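Local atomic coordinates of SPBc2 prophage-derived uncharacterized protein YomS (Bacillus subtilis, PDB entry 6I5O), a protein that is of unknown function but belongs to the lytic cassette of a Bacillus subtilis prophage and assembles into a complex of five chains. Residues A[30-35]-A[98-103]. Sequence-based numbering, arbitrary orientation. Where two conformers were deposited one is given.
Sequences GEEFVV and KVMFEV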
loop_
_atom_site.group_PDB
_atom_site.type_symbol
_atom_site.label_atom_id
_atom_site.label_comp_id
_atom_site.label_asym_id
_atom_site.label_seq_id
_atom_site.Cartn_x
_atom_site.Cartn_y
_atom_site.Cartn_z
ATOM N N GLY A 30 -17.102 24.837 -8.179
ATOM C CA GLY A 30 -17.503 23.695 -8.995
ATOM C C GLY A 30 -18.318 22.678 -8.224
ATOM O O GLY A 30 -18.877 23.013 -7.160
ATOM N N GLU A 31 -18.513 21.530 -8.797
ATOM C CA GLU A 31 -19.403 20.476 -8.263
ATOM C C GLU A 31 -18.637 19.662 -7.230
ATOM O O GLU A 31 -17.405 19.470 -7.393
ATOM C CB GLU A 31 -19.924 19.577 -9.375
ATOM C CG GLU A 31 -20.656 20.351 -10.413
ATOM C CD GLU A 31 -21.887 21.019 -9.825
ATOM O OE1 GLU A 31 -22.628 20.384 -9.065
ATOM O OE2 GLU A 31 -22.125 22.196 -10.123
ATOM N N GLU A 32 -19.340 19.263 -6.194
ATOM C CA GLU A 32 -18.721 18.465 -5.113
ATOM C C GLU A 32 -19.037 17.004 -5.338
ATOM O O GLU A 32 -20.184 16.631 -5.695
ATOM C CB GLU A 32 -19.317 18.861 -3.760
ATOM C CG GLU A 32 -18.965 20.279 -3.355
ATOM C CD GLU A 32 -19.588 20.689 -2.034
ATOM O OE1 GLU A 32 -20.730 20.386 -1.806
ATOM O OE2 GLU A 32 -18.943 21.307 -1.274
ATOM N N PHE A 33 -18.051 16.152 -5.115
ATOM C CA PHE A 33 -18.228 14.695 -5.289
ATOM C C PHE A 33 -18.482 14.084 -3.920
ATOM O O PHE A 33 -17.643 14.263 -3.034
ATOM C CB PHE A 33 -17.027 14.064 -5.951
ATOM C CG PHE A 33 -17.191 12.592 -6.151
ATOM C CD1 PHE A 33 -18.056 12.126 -7.109
ATOM C CD2 PHE A 33 -16.481 11.660 -5.388
ATOM C CE1 PHE A 33 -18.239 10.757 -7.299
ATOM C CE2 PHE A 33 -16.674 10.295 -5.612
ATOM C CZ PHE A 33 -17.594 9.868 -6.538
ATOM N N VAL A 34 -19.584 13.384 -3.809
ATOM C CA VAL A 34 -19.904 12.558 -2.630
ATOM C C VAL A 34 -19.137 11.255 -2.756
ATOM O O VAL A 34 -19.385 10.465 -3.690
ATOM C CB VAL A 34 -21.396 12.332 -2.495
ATOM C CG1 VAL A 34 -21.755 11.368 -1.370
ATOM C CG2 VAL A 34 -22.108 13.667 -2.332
ATOM N N VAL A 35 -18.203 11.007 -1.835
ATOM C CA VAL A 35 -17.276 9.864 -1.949
ATOM C C VAL A 35 -18.024 8.546 -1.961
ATOM O O VAL A 35 -17.613 7.647 -2.703
ATOM C CB VAL A 35 -16.248 9.993 -0.823
ATOM C CG1 VAL A 35 -15.409 8.703 -0.775
ATOM C CG2 VAL A 35 -15.344 11.209 -1.037
ATOM N N LYS A 98 -16.914 14.405 1.201
ATOM C CA LYS A 98 -16.949 15.062 -0.127
ATOM C C LYS A 98 -15.558 15.539 -0.482
ATOM O O LYS A 98 -14.737 15.800 0.394
ATOM C CB LYS A 98 -17.848 16.282 -0.132
ATOM C CG LYS A 98 -19.318 15.996 -0.364
ATOM C CD LYS A 98 -20.130 17.263 -0.262
ATOM C CE LYS A 98 -21.483 17.144 -0.921
ATOM N NZ LYS A 98 -22.224 18.419 -0.820
ATOM N N VAL A 99 -15.347 15.673 -1.791
ATOM C CA VAL A 99 -14.146 16.387 -2.284
ATOM C C VAL A 99 -14.589 17.469 -3.267
ATOM O O VAL A 99 -15.644 17.331 -3.925
ATOM C CB VAL A 99 -13.112 15.410 -2.885
ATOM C CG1 VAL A 99 -12.511 14.505 -1.828
ATOM C CG2 VAL A 99 -13.677 14.600 -4.002
ATOM N N MET A 100 -13.765 18.484 -3.362
ATOM C CA MET A 100 -14.024 19.698 -4.147
ATOM C C MET A 100 -12.701 20.201 -4.704
ATOM O O MET A 100 -11.689 20.144 -4.018
ATOM C CB MET A 100 -14.669 20.758 -3.247
ATOM C CG MET A 100 -14.688 22.117 -3.916
ATOM S SD MET A 100 -15.018 23.487 -2.780
ATOM C CE MET A 100 -16.689 23.058 -2.461
ATOM N N PHE A 101 -12.717 20.671 -5.945
ATOM C CA PHE A 101 -11.517 21.223 -6.624
ATOM C C PHE A 101 -11.855 22.627 -7.062
ATOM O O PHE A 101 -12.549 22.757 -8.101
ATOM C CB PHE A 101 -11.133 20.323 -7.794
ATOM C CG PHE A 101 -10.581 19.042 -7.270
ATOM C CD1 PHE A 101 -11.419 18.006 -6.847
ATOM C CD2 PHE A 101 -9.217 18.928 -6.998
ATOM C CE1 PHE A 101 -10.910 16.922 -6.160
ATOM C CE2 PHE A 101 -8.715 17.826 -6.352
ATOM C CZ PHE A 101 -9.555 16.842 -5.921
ATOM N N GLU A 102 -11.453 23.610 -6.292
ATOM C CA GLU A 102 -11.871 25.006 -6.492
ATOM C C GLU A 102 -10.975 25.659 -7.547
ATOM O O GLU A 102 -9.733 25.630 -7.406
ATOM C CB GLU A 102 -11.732 25.783 -5.195
ATOM C CG GLU A 102 -12.128 27.255 -5.353
ATOM C CD GLU A 102 -12.200 28.017 -4.068
ATOM O OE1 GLU A 102 -12.029 27.400 -2.980
ATOM O OE2 GLU A 102 -12.636 29.180 -4.127
ATOM N N VAL A 103 -11.604 26.284 -8.558
ATOM C CA VAL A 103 -10.878 27.189 -9.469
ATOM C C VAL A 103 -10.807 28.526 -8.749
ATOM O O VAL A 103 -11.844 29.234 -8.687
ATOM C CB VAL A 103 -11.566 27.270 -10.841
ATOM C CG1 VAL A 103 -10.905 28.305 -11.722
ATOM C CG2 VAL A 103 -11.622 25.913 -11.509
HETATM O O HOH W 1 -15.170 21.026 -7.496
#
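Lys98 runs its aliphatic chain across Glu32 and Val34: its CD lies 3.9 Å from Glu32 CB. Its CE packs on Val34 CG2 (3.8 Å). Beyond CG the lysine chain is extended, bringing NZ 2.7 Å from Glu32 OE1 in a salt bridge. NZ meets OE1 from above, 38° out of the carboxylate plane. Near the other carboxylate oxygen, OE2, the side chain of Met100 occupies two conformers; in one of them its methyl CE approaches OE2 and CG of Glu32, a contact that remains doubtful.

Beneath these side chains the backbones pair antiparallel. Phe33 and Val99 form a hydrogen-bonded pair, with Phe33 N reaching Val99 O at 2.9 Å and Val99 N returning to Phe33 O at 3.0 Å; Val34 and Lys98 follow as a non-hydrogen-bonded pair. Phe33 O also receives a CA-H...O contact from Lys98 CA, at 3.1 Å. Where the chains part toward Glu31, a water bridges Glu31 O and Phe101 N, accepting from the latter.

On the other face Val99 CG2 lies at the edge of the Phe33 ring, near its plane, and touches Phe33 CB. That ring leads away into the interior to meet Phe18, while Val99 packs on Leu41. Strand 98-107 pairs along its other edge with 51-59, so the contact exemplifies a short strand added to an all-antiparallel beta fold, with a salt bridge on one face and an apolar core on the other.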